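Local coordinates for protein DNMT2 (PDB 4H0N) that methylates cytosine 38 in the anticodon loop of tRNA(Asp), very likely with S-adenosyl-L-methionine as methyl donor, and can also methylate cytosine in DNA, at residues L185-G190 with I324-K329; Y43-P48 with N301-I306; E211-C216 with H239-T244; L131-L136 with Y162-R167. The protein carries 3 engineered substitutions. All coordinates share one frame; numbering follows the deposited sequence.

Contact 1: residues L185-G190 with I324-K329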
loop_
_atom_site.group_PDB
_atom_site.type_symbol
_atom_site.label_atom_id
_atom_site.label_comp_id
_atom_site.label_asym_id
_atom_site.label_seq_id
_atom_site.Cartn_x
_atom_site.Cartn_y
_atom_site.Cartn_z
ATOM N N LEU A 185 3.354 15.161 7.816
ATOM C CA LEU A 185 4.356 15.018 8.869
ATOM C C LEU A 185 5.064 16.347 9.134
ATOM O O LEU A 185 5.112 17.210 8.252
ATOM C CB LEU A 185 5.382 13.951 8.468
ATOM C CG LEU A 185 4.848 12.668 7.824
ATOM C CD1 LEU A 185 5.651 12.340 6.576
ATOM C CD2 LEU A 185 4.875 11.493 8.789
ATOM N N PRO A 186 5.604 16.520 10.355
ATOM C CA PRO A 186 6.359 17.724 10.743
ATOM C C PRO A 186 7.575 17.953 9.857
ATOM O O PRO A 186 7.950 19.094 9.587
ATOM C CB PRO A 186 6.826 17.401 12.166
ATOM C CG PRO A 186 5.837 16.411 12.672
ATOM C CD PRO A 186 5.430 15.589 11.487
ATOM N N LYS A 187 8.188 16.858 9.426
ATOM C CA LYS A 187 9.326 16.905 8.524
ATOM C C LYS A 187 8.853 17.229 7.110
ATOM O O LYS A 187 7.958 16.565 6.582
ATOM C CB LYS A 187 10.054 15.560 8.548
ATOM C CG LYS A 187 11.249 15.475 7.624
ATOM C CD LYS A 187 12.049 14.210 7.889
ATOM C CE LYS A 187 13.215 14.085 6.926
ATOM N NZ LYS A 187 13.965 15.362 6.830
ATOM N N ASP A 188 9.448 18.257 6.508
ATOM C CA ASP A 188 9.116 18.654 5.143
ATOM C C ASP A 188 10.095 18.016 4.161
ATOM O O ASP A 188 11.313 18.173 4.297
ATOM C CB ASP A 188 9.152 20.179 5.008
ATOM C CG ASP A 188 8.380 20.685 3.797
ATOM O OD1 ASP A 188 8.206 19.918 2.824
ATOM O OD2 ASP A 188 7.945 21.859 3.820
ATOM N N PHE A 189 9.563 17.301 3.174
ATOM C CA PHE A 189 10.408 16.630 2.190
ATOM C C PHE A 189 10.515 17.416 0.891
ATOM O O PHE A 189 11.208 17.003 -0.037
ATOM C CB PHE A 189 9.906 15.213 1.922
ATOM C CG PHE A 189 10.004 14.303 3.114
ATOM C CD1 PHE A 189 8.993 14.270 4.064
ATOM C CD2 PHE A 189 11.107 13.479 3.285
ATOM C CE1 PHE A 189 9.079 13.432 5.163
ATOM C CE2 PHE A 189 11.200 12.636 4.382
ATOM C CZ PHE A 189 10.184 12.614 5.321
ATOM N N GLY A 190 9.832 18.553 0.836
ATOM C CA GLY A 190 9.898 19.422 -0.325
ATOM C C GLY A 190 9.026 18.962 -1.478
ATOM O O GLY A 190 7.931 18.451 -1.279
ATOM N N ILE A 324 5.688 4.776 5.706
ATOM C CA ILE A 324 5.637 3.978 6.930
ATOM C C ILE A 324 6.934 4.092 7.725
ATOM O O ILE A 324 6.921 4.162 8.957
ATOM C CB ILE A 324 5.322 2.503 6.627
ATOM C CG1 ILE A 324 3.915 2.389 6.056
ATOM C CG2 ILE A 324 5.441 1.646 7.879
ATOM C CD1 ILE A 324 3.525 0.998 5.782
ATOM N N SER A 325 8.048 4.124 7.006
ATOM C CA SER A 325 9.346 4.319 7.622
ATOM C C SER A 325 9.357 5.639 8.392
ATOM O O SER A 325 9.862 5.716 9.518
ATOM C CB SER A 325 10.435 4.303 6.554
ATOM O OG SER A 325 11.724 4.288 7.140
ATOM N N GLU A 326 8.775 6.675 7.796
ATOM C CA GLU A 326 8.690 7.972 8.463
ATOM C C GLU A 326 7.781 7.971 9.692
ATOM O O GLU A 326 8.056 8.670 10.663
ATOM C CB GLU A 326 8.274 9.068 7.479
ATOM C CG GLU A 326 9.339 9.375 6.439
ATOM C CD GLU A 326 10.667 9.776 7.062
ATOM O OE1 GLU A 326 10.679 10.666 7.943
ATOM O OE2 GLU A 326 11.703 9.192 6.678
ATOM N N LEU A 327 6.699 7.197 9.648
ATOM C CA LEU A 327 5.788 7.097 10.788
ATOM C C LEU A 327 6.413 6.251 11.892
ATOM O O LEU A 327 6.241 6.538 13.079
ATOM C CB LEU A 327 4.443 6.504 10.366
ATOM C CG LEU A 327 3.530 7.355 9.482
ATOM C CD1 LEU A 327 2.372 6.526 8.972
ATOM C CD2 LEU A 327 3.016 8.563 10.234
ATOM N N LEU A 328 7.139 5.208 11.494
ATOM C CA LEU A 328 7.883 4.384 12.446
ATOM C C LEU A 328 8.886 5.216 13.241
ATOM O O LEU A 328 9.023 5.029 14.450
ATOM C CB LEU A 328 8.586 3.217 11.744
ATOM C CG LEU A 328 7.709 2.030 11.333
ATOM C CD1 LEU A 328 8.491 1.057 10.466
ATOM C CD2 LEU A 328 7.165 1.324 12.554
ATOM N N LYS A 329 9.577 6.136 12.569
ATOM C CA LYS A 329 10.484 7.056 13.259
ATOM C C LYS A 329 9.732 7.881 14.296
ATOM O O LYS A 329 10.198 8.052 15.423
ATOM C CB LYS A 329 11.191 7.987 12.274
ATOM C CG LYS A 329 12.165 7.279 11.359
ATOM C CD LYS A 329 12.716 8.218 10.303
ATOM C CE LYS A 329 13.346 7.430 9.173
ATOM N NZ LYS A 329 14.393 8.215 8.469
#
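The irregular loop 185-190 runs past one flank of the helical segment 324-329, and the backbones stay well apart, the nearest CA atoms, those of Leu185 and Leu327, lying 8.3 Å from each other. In the Rossmann-like fold of this class I methyltransferase the helix belongs to 321-332, the last of the chain, which packs on the central sheet; the loop follows strand 161-168. Side chains alone bridge the gap. At the buried end Leu185 and Leu327 cross at about a right angle, CD2 of Leu185 resting 3.8 Å from CD2 of Leu327. Leu148 of strand 141-148 touches both, so loop, helix and sheet share one apolar cluster, which Phe146 extends beside Leu327.

Nearer solvent, Glu326 carries most of the contact. Its chain bends at chi2 (-57°), and its carboxylate meets the Phe189 ring tip to tip, the two planes 79° apart. OE1 lies in the plane of the ring at its edge, an approach that would suit the slightly positive ring hydrogens. The other oxygen, Glu326 OE2, is reached by Lys329 NZ from three residues further along the helix, in a weak salt bridge (3.4 Å). Lys187 lays CG over one face of the Phe189 ring, yet Lys187 NZ stays 5.8 Å from Glu326 OE1, so the opposite charges do not pair directly. The loop is held in its bend by an Asx turn, Gly190 N donating to Asp188 OD1 (2.9 Å). The closest atoms across the segments are Phe189 CZ and Glu326 OE1, 3.3 Å apart.

Contact 2: residues Y43-P48 with N301-I306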
loop_
_atom_site.group_PDB
_atom_site.type_symbol
_atom_site.label_atom_id
_atom_site.label_comp_id
_atom_site.label_asym_id
_atom_site.label_seq_id
_atom_site.Cartn_x
_atom_site.Cartn_y
_atom_site.Cartn_z
ATOM N N TYR A 43 6.757 -13.023 -0.369
ATOM C CA TYR A 43 7.346 -12.617 0.902
ATOM C C TYR A 43 8.537 -13.509 1.247
ATOM O O TYR A 43 9.576 -13.018 1.685
ATOM C CB TYR A 43 6.302 -12.653 2.030
ATOM C CG TYR A 43 6.786 -12.068 3.345
ATOM C CD1 TYR A 43 6.362 -10.815 3.767
ATOM C CD2 TYR A 43 7.666 -12.768 4.164
ATOM C CE1 TYR A 43 6.804 -10.270 4.965
ATOM C CE2 TYR A 43 8.118 -12.232 5.355
ATOM C CZ TYR A 43 7.684 -10.982 5.757
ATOM O OH TYR A 43 8.130 -10.450 6.955
ATOM N N LYS A 44 8.380 -14.815 1.051
ATOM C CA LYS A 44 9.434 -15.768 1.388
ATOM C C LYS A 44 10.657 -15.573 0.503
ATOM O O LYS A 44 11.788 -15.849 0.903
ATOM C CB LYS A 44 8.926 -17.205 1.265
ATOM C CG LYS A 44 8.900 -17.957 2.586
ATOM C CD LYS A 44 8.667 -19.456 2.403
ATOM C CE LYS A 44 9.837 -20.137 1.706
ATOM N NZ LYS A 44 9.718 -20.124 0.215
ATOM N N HIS A 45 10.416 -15.087 -0.706
ATOM C CA HIS A 45 11.477 -14.893 -1.670
ATOM C C HIS A 45 12.426 -13.803 -1.198
ATOM O O HIS A 45 13.642 -13.913 -1.350
ATOM C CB HIS A 45 10.889 -14.533 -3.033
ATOM C CG HIS A 45 11.919 -14.239 -4.071
ATOM N ND1 HIS A 45 12.636 -15.230 -4.713
ATOM C CD2 HIS A 45 12.370 -13.064 -4.572
ATOM C CE1 HIS A 45 13.476 -14.673 -5.567
ATOM N NE2 HIS A 45 13.337 -13.366 -5.502
ATOM N N ASN A 46 11.866 -12.750 -0.615
ATOM C CA ASN A 46 12.670 -11.614 -0.187
ATOM C C ASN A 46 13.126 -11.700 1.259
ATOM O O ASN A 46 14.096 -11.049 1.653
ATOM C CB ASN A 46 11.920 -10.310 -0.431
ATOM C CG ASN A 46 11.816 -9.979 -1.896
ATOM O OD1 ASN A 46 12.782 -9.520 -2.506
ATOM N ND2 ASN A 46 10.645 -10.223 -2.477
ATOM N N PHE A 47 12.421 -12.505 2.047
ATOM C CA PHE A 47 12.787 -12.709 3.444
ATOM C C PHE A 47 12.771 -14.188 3.822
ATOM O O PHE A 47 11.928 -14.612 4.609
ATOM C CB PHE A 47 11.834 -11.942 4.362
ATOM C CG PHE A 47 11.532 -10.541 3.897
ATOM C CD1 PHE A 47 12.488 -9.539 4.004
ATOM C CD2 PHE A 47 10.292 -10.225 3.362
ATOM C CE1 PHE A 47 12.215 -8.252 3.579
ATOM C CE2 PHE A 47 10.012 -8.938 2.938
ATOM C CZ PHE A 47 10.976 -7.950 3.046
ATOM N N PRO A 48 13.715 -14.974 3.275
ATOM C CA PRO A 48 13.806 -16.409 3.568
ATOM C C PRO A 48 13.973 -16.686 5.061
ATOM O O PRO A 48 13.639 -17.771 5.530
ATOM C CB PRO A 48 15.086 -16.834 2.840
ATOM C CG PRO A 48 15.306 -15.805 1.806
ATOM C CD PRO A 48 14.800 -14.528 2.384
ATOM N N ASN A 301 13.069 -7.857 -5.043
ATOM C CA ASN A 301 12.702 -8.300 -6.377
ATOM C C ASN A 301 11.558 -9.295 -6.332
ATOM O O ASN A 301 11.343 -9.956 -5.318
ATOM C CB ASN A 301 13.909 -8.914 -7.086
ATOM C CG ASN A 301 14.966 -7.878 -7.439
ATOM O OD1 ASN A 301 14.652 -6.715 -7.713
ATOM N ND2 ASN A 301 16.228 -8.299 -7.437
ATOM N N LEU A 302 10.822 -9.395 -7.435
ATOM C CA LEU A 302 9.709 -10.330 -7.523
ATOM C C LEU A 302 10.134 -11.626 -8.201
ATOM O O LEU A 302 10.954 -11.615 -9.120
ATOM C CB LEU A 302 8.530 -9.706 -8.278
ATOM C CG LEU A 302 7.890 -8.439 -7.705
ATOM C CD1 LEU A 302 6.683 -8.040 -8.542
ATOM C CD2 LEU A 302 7.494 -8.627 -6.248
ATOM N N PRO A 303 9.580 -12.754 -7.739
ATOM C CA PRO A 303 9.800 -14.043 -8.400
ATOM C C PRO A 303 9.280 -14.033 -9.836
ATOM O O PRO A 303 8.178 -13.546 -10.093
ATOM C CB PRO A 303 8.969 -15.010 -7.552
ATOM C CG PRO A 303 8.904 -14.370 -6.204
ATOM C CD PRO A 303 8.822 -12.897 -6.483
ATOM N N THR A 304 10.073 -14.570 -10.758
ATOM C CA THR A 304 9.664 -14.679 -12.157
ATOM C C THR A 304 8.629 -15.782 -12.372
ATOM O O THR A 304 8.121 -15.954 -13.480
ATOM C CB THR A 304 10.870 -14.953 -13.075
ATOM O OG1 THR A 304 11.766 -15.865 -12.426
ATOM C CG2 THR A 304 11.607 -13.657 -13.397
ATOM N N ASN A 305 8.323 -16.529 -11.315
ATOM C CA ASN A 305 7.351 -17.611 -11.416
ATOM C C ASN A 305 5.902 -17.132 -11.291
ATOM O O ASN A 305 4.973 -17.849 -11.665
ATOM C CB ASN A 305 7.677 -18.755 -10.439
ATOM C CG ASN A 305 6.727 -18.818 -9.250
ATOM O OD1 ASN A 305 5.594 -19.294 -9.367
ATOM N ND2 ASN A 305 7.203 -18.376 -8.087
ATOM N N ILE A 306 5.707 -15.917 -10.786
ATOM C CA ILE A 306 4.363 -15.348 -10.724
ATOM C C ILE A 306 4.098 -14.423 -11.920
ATOM O O ILE A 306 4.997 -13.729 -12.403
ATOM C CB ILE A 306 4.071 -14.657 -9.358
ATOM C CG1 ILE A 306 4.086 -13.132 -9.481
ATOM C CG2 ILE A 306 5.036 -15.158 -8.281
ATOM C CD1 ILE A 306 5.169 -12.459 -8.680
#
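The C-terminal end of helix 37-46 meets the loop that leads into helix 308-316, and the Asn46 side chain grips the backbone of that loop with both ends of its amide. Asn301 N donates to Asn46 OD1 (3.0 Å) on an in-plane lone pair, while Asn46 ND2 gives a hydrogen to Asn301 O (2.9 Å), which lies 12° out of the amide plane. Two bonds to one residue, with a further bond from ND2 to Val42 O, fix the rotation of the amide. Helix 37-46 follows the second strand of the Rossmann-like methyltransferase core, so these bonds tie it to a joint bordering the cofactor pocket: the side chain of Leu302 lies about 5 Å from that of Ile13, a residue of the probable S-adenosyl-L-homocysteine site.

His45 CG stands anti to the backbone N (chi1 177°), which carries the imidazole to Pro303, the two side chains sliding past each other. Pro303 CG sits over one ring face, 4.1 Å from the His45 ring centroid, in a CH-pi contact. Asn301 O approaches the edge of the same ring, 3.4 Å from His45 CD2. Pro303 also opens a type I beta turn, and Val42 packs against Leu302, Pro303 and Ile306.

Contact 3: residues E211-C216 with H239-T244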
loop_
_atom_site.group_PDB
_atom_site.type_symbol
_atom_site.label_atom_id
_atom_site.label_comp_id
_atom_site.label_asym_id
_atom_site.label_seq_id
_atom_site.Cartn_x
_atom_site.Cartn_y
_atom_site.Cartn_z
ATOM N N GLU A 211 -4.934 -2.606 -27.697
ATOM C CA GLU A 211 -5.915 -1.850 -28.472
ATOM C C GLU A 211 -7.270 -1.727 -27.789
ATOM O O GLU A 211 -7.856 -0.644 -27.757
ATOM C CB GLU A 211 -6.102 -2.476 -29.851
ATOM C CG GLU A 211 -4.868 -2.449 -30.722
ATOM C CD GLU A 211 -5.159 -2.879 -32.146
ATOM O OE1 GLU A 211 -6.248 -3.444 -32.385
ATOM O OE2 GLU A 211 -4.301 -2.645 -33.023
ATOM N N LYS A 212 -7.768 -2.841 -27.262
ATOM C CA LYS A 212 -9.047 -2.849 -26.560
ATOM C C LYS A 212 -9.049 -1.781 -25.470
ATOM O O LYS A 212 -10.034 -1.063 -25.294
ATOM C CB LYS A 212 -9.338 -4.236 -25.972
ATOM C CG LYS A 212 -8.086 -5.017 -25.594
ATOM C CD LYS A 212 -8.240 -5.694 -24.236
ATOM C CE LYS A 212 -7.051 -5.383 -23.318
ATOM N NZ LYS A 212 -7.335 -5.649 -21.866
ATOM N N MET A 213 -7.925 -1.669 -24.766
ATOM C CA MET A 213 -7.719 -0.638 -23.753
ATOM C C MET A 213 -7.656 0.761 -24.347
ATOM O O MET A 213 -8.190 1.710 -23.775
ATOM C CB MET A 213 -6.416 -0.899 -23.013
ATOM C CG MET A 213 -6.519 -1.965 -21.962
ATOM S SD MET A 213 -7.818 -1.538 -20.794
ATOM C CE MET A 213 -7.969 -3.080 -19.927
ATOM N N LEU A 214 -6.988 0.880 -25.493
ATOM C CA LEU A 214 -6.815 2.162 -26.161
ATOM C C LEU A 214 -8.150 2.753 -26.599
ATOM O O LEU A 214 -8.224 3.932 -26.941
ATOM C CB LEU A 214 -5.870 2.028 -27.354
ATOM C CG LEU A 214 -4.403 1.736 -27.039
ATOM C CD1 LEU A 214 -3.587 1.683 -28.310
ATOM C CD2 LEU A 214 -3.844 2.785 -26.106
ATOM N N ARG A 215 -9.202 1.938 -26.592
ATOM C CA ARG A 215 -10.547 2.446 -26.845
ATOM C C ARG A 215 -10.989 3.374 -25.712
ATOM O O ARG A 215 -11.769 4.300 -25.929
ATOM C CB ARG A 215 -11.559 1.307 -27.020
ATOM C CG ARG A 215 -11.385 0.479 -28.287
ATOM C CD ARG A 215 -12.624 -0.368 -28.589
ATOM N NE ARG A 215 -13.535 0.293 -29.524
ATOM C CZ ARG A 215 -14.801 0.602 -29.258
ATOM N NH1 ARG A 215 -15.329 0.309 -28.078
ATOM N NH2 ARG A 215 -15.546 1.204 -30.175
ATOM N N CYS A 216 -10.485 3.123 -24.506
ATOM C CA CYS A 216 -10.845 3.926 -23.340
ATOM C C CYS A 216 -9.854 5.059 -23.084
ATOM O O CYS A 216 -9.714 5.526 -21.953
ATOM C CB CYS A 216 -10.915 3.050 -22.090
ATOM S SG CYS A 216 -11.910 1.570 -22.235
ATOM N N HIS A 239 -6.210 -4.287 -15.800
ATOM C CA HIS A 239 -7.457 -5.032 -15.978
ATOM C C HIS A 239 -8.455 -4.131 -16.683
ATOM O O HIS A 239 -9.202 -4.558 -17.570
ATOM C CB HIS A 239 -8.085 -5.394 -14.632
ATOM C CG HIS A 239 -7.393 -6.489 -13.886
ATOM N ND1 HIS A 239 -7.975 -7.120 -12.806
ATOM C CD2 HIS A 239 -6.174 -7.057 -14.040
ATOM C CE1 HIS A 239 -7.148 -8.033 -12.331
ATOM N NE2 HIS A 239 -6.047 -8.015 -13.061
ATOM N N TYR A 240 -8.489 -2.884 -16.222
ATOM C CA TYR A 240 -9.386 -1.865 -16.735
ATOM C C TYR A 240 -8.557 -0.618 -16.931
ATOM O O TYR A 240 -7.438 -0.522 -16.427
ATOM C CB TYR A 240 -10.519 -1.598 -15.752
ATOM C CG TYR A 240 -11.201 -2.862 -15.303
ATOM C CD1 TYR A 240 -12.083 -3.532 -16.140
ATOM C CD2 TYR A 240 -10.952 -3.397 -14.045
ATOM C CE1 TYR A 240 -12.708 -4.700 -15.734
ATOM C CE2 TYR A 240 -11.571 -4.565 -13.628
ATOM C CZ TYR A 240 -12.449 -5.213 -14.476
ATOM O OH TYR A 240 -13.070 -6.375 -14.069
ATOM N N ALA A 241 -9.108 0.345 -17.653
ATOM C CA ALA A 241 -8.309 1.447 -18.157
ATOM C C ALA A 241 -8.268 2.603 -17.180
ATOM O O ALA A 241 -7.560 3.587 -17.393
ATOM C CB ALA A 241 -8.882 1.914 -19.473
ATOM N N ASP A 242 -9.012 2.476 -16.093
ATOM C CA ASP A 242 -9.536 3.673 -15.476
ATOM C C ASP A 242 -9.680 3.684 -13.952
ATOM O O ASP A 242 -10.444 2.906 -13.374
ATOM C CB ASP A 242 -10.873 3.966 -16.134
ATOM C CG ASP A 242 -11.536 5.151 -15.551
ATOM O OD1 ASP A 242 -11.126 6.269 -15.904
ATOM O OD2 ASP A 242 -12.456 4.953 -14.735
ATOM N N GLY A 243 -8.955 4.608 -13.322
ATOM C CA GLY A 243 -8.954 4.747 -11.880
ATOM C C GLY A 243 -7.932 3.818 -11.266
ATOM O O GLY A 243 -7.686 3.855 -10.064
ATOM N N THR A 244 -7.315 3.000 -12.111
ATOM C CA THR A 244 -6.450 1.921 -11.652
ATOM C C THR A 244 -4.984 2.329 -11.530
ATOM O O THR A 244 -4.206 1.669 -10.841
ATOM C CB THR A 244 -6.528 0.742 -12.610
ATOM O OG1 THR A 244 -5.981 1.134 -13.872
ATOM C CG2 THR A 244 -7.980 0.305 -12.794
#
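The methyl of Ala241, CB, is the centre of this contact, touching two side chains of segment 211-216: CB of Cys216 lies 3.5 Å from Ala241 CB, and the sulfur SD of Met213 lies 3.8 Å from the same methyl. Met213 then carries on past Ala241 along the loop. Its chain bends at chi2 (-56°) and extends at chi3 (168°), bringing the terminal methyl CE beside His239 O and 3.7 Å from Tyr240 CA. The thioether thus lies along main chain from 239 to 241, while the CB atoms of His239 and Tyr240 are directed away from the helix.

Met213 lies on a short, weakly bonded helical turn and Cys216 three residues further on; Cys216 N donates to Met213 O (2.8 Å). The turn is probably part of the target recognition domain, outside the Rossmann-like core, as in other C5-methyltransferases, and segment 239-244 lies in the long loop between the short parallel strands 222-223 and 247-248. A weak bond from Thr244 OG1 to Tyr240 O (3.4 Å) closes the bend through Gly243. Further out, Tyr284 touches Met213 and Phe220 touches Ala241, while helix 271-278 covers the other flank of the turn at Leu214 and Arg215.

Contact 4: residues L131-L136 with Y162-R167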
loop_
_atom_site.group_PDB
_atom_site.type_symbol
_atom_site.label_atom_id
_atom_site.label_comp_id
_atom_site.label_asym_id
_atom_site.label_seq_id
_atom_site.Cartn_x
_atom_site.Cartn_y
_atom_site.Cartn_z
ATOM N N LEU A 131 -14.609 2.443 17.287
ATOM C CA LEU A 131 -14.469 1.359 18.245
ATOM C C LEU A 131 -13.004 1.104 18.516
ATOM O O LEU A 131 -12.600 0.917 19.662
ATOM C CB LEU A 131 -15.092 0.080 17.703
ATOM C CG LEU A 131 -15.240 -1.021 18.751
ATOM C CD1 LEU A 131 -16.348 -0.644 19.721
ATOM C CD2 LEU A 131 -15.514 -2.363 18.102
ATOM N N PHE A 132 -12.215 1.089 17.449
ATOM C CA PHE A 132 -10.798 0.779 17.551
ATOM C C PHE A 132 -10.045 1.779 18.419
ATOM O O PHE A 132 -9.215 1.397 19.240
ATOM C CB PHE A 132 -10.167 0.708 16.165
ATOM C CG PHE A 132 -8.677 0.784 16.186
ATOM C CD1 PHE A 132 -7.922 -0.299 16.606
ATOM C CD2 PHE A 132 -8.026 1.943 15.795
ATOM C CE1 PHE A 132 -6.543 -0.228 16.632
ATOM C CE2 PHE A 132 -6.651 2.022 15.822
ATOM C CZ PHE A 132 -5.906 0.937 16.238
ATOM N N ILE A 133 -10.336 3.059 18.228
ATOM C CA ILE A 133 -9.724 4.112 19.027
ATOM C C ILE A 133 -10.165 3.974 20.476
ATOM O O ILE A 133 -9.379 4.155 21.410
ATOM C CB ILE A 133 -10.131 5.509 18.501
ATOM C CG1 ILE A 133 -9.471 5.785 17.144
ATOM C CG2 ILE A 133 -9.799 6.601 19.516
ATOM C CD1 ILE A 133 -7.977 5.493 17.098
ATOM N N ASP A 134 -11.439 3.642 20.644
ATOM C CA ASP A 134 -12.038 3.459 21.954
ATOM C C ASP A 134 -11.364 2.331 22.730
ATOM O O ASP A 134 -11.240 2.397 23.951
ATOM C CB ASP A 134 -13.520 3.151 21.797
ATOM C CG ASP A 134 -14.228 3.045 23.118
ATOM O OD1 ASP A 134 -14.779 4.074 23.565
ATOM O OD2 ASP A 134 -14.230 1.940 23.706
ATOM N N LYS A 135 -10.937 1.294 22.016
ATOM C CA LYS A 135 -10.256 0.181 22.655
ATOM C C LYS A 135 -8.837 0.579 23.041
ATOM O O LYS A 135 -8.293 0.076 24.020
ATOM C CB LYS A 135 -10.235 -1.057 21.753
ATOM C CG LYS A 135 -9.883 -2.343 22.490
ATOM C CD LYS A 135 -10.895 -2.596 23.600
ATOM C CE LYS A 135 -10.401 -3.601 24.631
ATOM N NZ LYS A 135 -10.365 -4.995 24.117
ATOM N N LEU A 136 -8.241 1.481 22.270
ATOM C CA LEU A 136 -6.915 1.992 22.603
ATOM C C LEU A 136 -6.921 2.749 23.941
ATOM O O LEU A 136 -6.110 2.466 24.827
ATOM C CB LEU A 136 -6.375 2.892 21.489
ATOM C CG LEU A 136 -6.056 2.258 20.130
ATOM C CD1 LEU A 136 -5.478 3.302 19.182
ATOM C CD2 LEU A 136 -5.095 1.095 20.280
ATOM N N TYR A 162 -5.160 6.144 5.507
ATOM C CA TYR A 162 -5.305 6.420 6.926
ATOM C C TYR A 162 -4.177 5.739 7.680
ATOM O O TYR A 162 -3.797 4.615 7.353
ATOM C CB TYR A 162 -6.649 5.887 7.424
ATOM C CG TYR A 162 -6.786 5.843 8.928
ATOM C CD1 TYR A 162 -7.323 6.916 9.629
ATOM C CD2 TYR A 162 -6.386 4.722 9.650
ATOM C CE1 TYR A 162 -7.455 6.873 11.007
ATOM C CE2 TYR A 162 -6.509 4.674 11.021
ATOM C CZ TYR A 162 -7.046 5.747 11.695
ATOM O OH TYR A 162 -7.166 5.689 13.064
ATOM N N TYR A 163 -3.651 6.414 8.698
ATOM C CA TYR A 163 -2.651 5.808 9.571
ATOM C C TYR A 163 -2.926 6.107 11.031
ATOM O O TYR A 163 -3.424 7.176 11.379
ATOM C CB TYR A 163 -1.248 6.296 9.229
ATOM C CG TYR A 163 -0.793 5.925 7.845
ATOM C CD1 TYR A 163 -0.185 4.700 7.600
ATOM C CD2 TYR A 163 -0.969 6.800 6.777
ATOM C CE1 TYR A 163 0.242 4.360 6.330
ATOM C CE2 TYR A 163 -0.552 6.464 5.504
ATOM C CZ TYR A 163 0.056 5.246 5.289
ATOM O OH TYR A 163 0.478 4.905 4.028
ATOM N N CYS A 164 -2.585 5.149 11.882
ATOM C CA CYS A 164 -2.656 5.350 13.315
ATOM C C CYS A 164 -1.385 4.830 13.974
ATOM O O CYS A 164 -1.050 3.650 13.851
ATOM C CB CYS A 164 -3.883 4.640 13.889
ATOM S SG CYS A 164 -4.064 4.847 15.673
ATOM N N THR A 165 -0.661 5.717 14.645
ATOM C CA THR A 165 0.481 5.304 15.451
ATOM C C THR A 165 0.052 5.272 16.913
ATOM O O THR A 165 -0.116 6.315 17.540
ATOM C CB THR A 165 1.693 6.238 15.263
ATOM O OG1 THR A 165 1.266 7.603 15.336
ATOM C CG2 THR A 165 2.345 5.997 13.911
ATOM N N ALA A 166 -0.155 4.069 17.441
ATOM C CA ALA A 166 -0.645 3.893 18.804
ATOM C C ALA A 166 0.471 3.385 19.697
ATOM O O ALA A 166 1.304 2.584 19.275
ATOM C CB ALA A 166 -1.825 2.946 18.829
ATOM N N ARG A 167 0.469 3.843 20.941
ATOM C CA ARG A 167 1.614 3.678 21.814
ATOM C C ARG A 167 1.169 3.640 23.281
ATOM O O ARG A 167 0.208 4.315 23.662
ATOM C CB ARG A 167 2.546 4.858 21.581
ATOM C CG ARG A 167 3.950 4.672 22.046
ATOM C CD ARG A 167 4.685 5.982 21.900
ATOM N NE ARG A 167 5.612 6.203 23.005
ATOM C CZ ARG A 167 6.931 6.206 22.878
ATOM N NH1 ARG A 167 7.485 6.016 21.686
ATOM N NH2 ARG A 167 7.694 6.412 23.940
#
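Cys164 points its thiol from the strand between three side chains of helix 131-136. Its SG, anti to the backbone N, reaches the edge of the Phe132 ring, 3.8 Å from CE2 of Phe132. The sulfur lies 5.2 Å from the Phe132 ring centroid and 82° off the normal, a sulfur-aromatic contact made at the rim. The CG of Phe132 is also anti to the backbone N (chi1 163°), which sends the ring toward the strand; one face of the ring meets Leu136 CG, from the next turn of its own helix.

Leu136 straddles two strand residues, with CD1 3.7 Å from Ala166 CB and 4.1 Å from Cys164 SG. Ile133 crosses Tyr162 obliquely, Ile133 CD1 4.1 Å from Tyr162 OH, which is hydrogen-bonded to Glu145 OE2 on neighbouring strand 141-148. Tyr162, Cys164 and Ala166 alternate along the strand and direct their CB atoms at the helix; Tyr163 and Thr165 meet helix 321-332. The helix and strand segments run nearly parallel, at 21°, with axes 10.6 Å apart. Such a helix layered on one face of a mixed central sheet, with a second helix across the sheet, is typical of the three-layer Rossmann-like fold of class I methyltransferases.

How the contacts relate
From the N terminus, residues 43-48 open the longest loop, which contact 2 closes only at 301-306, tying helix 37-46 to the approach to helix 308-316. Within that span lie contact 4, joining helix 127-138 to strand 161-168, and later contact 3, between 211-216 and 239-244, outside the central sheet. Contact 1 opens at 185-190, after contact 4 has closed, encloses contact 3 and crosses contact 2, since its second segment, 324-329, follows 301-306. Contacts 1 and 4 meet at strand 161-168: Leu327 CD1 lies 3.4 Å from Tyr163 CG on the face covered by helix 321-332, while helix 127-138 covers the other face. Contact 3 sits apart.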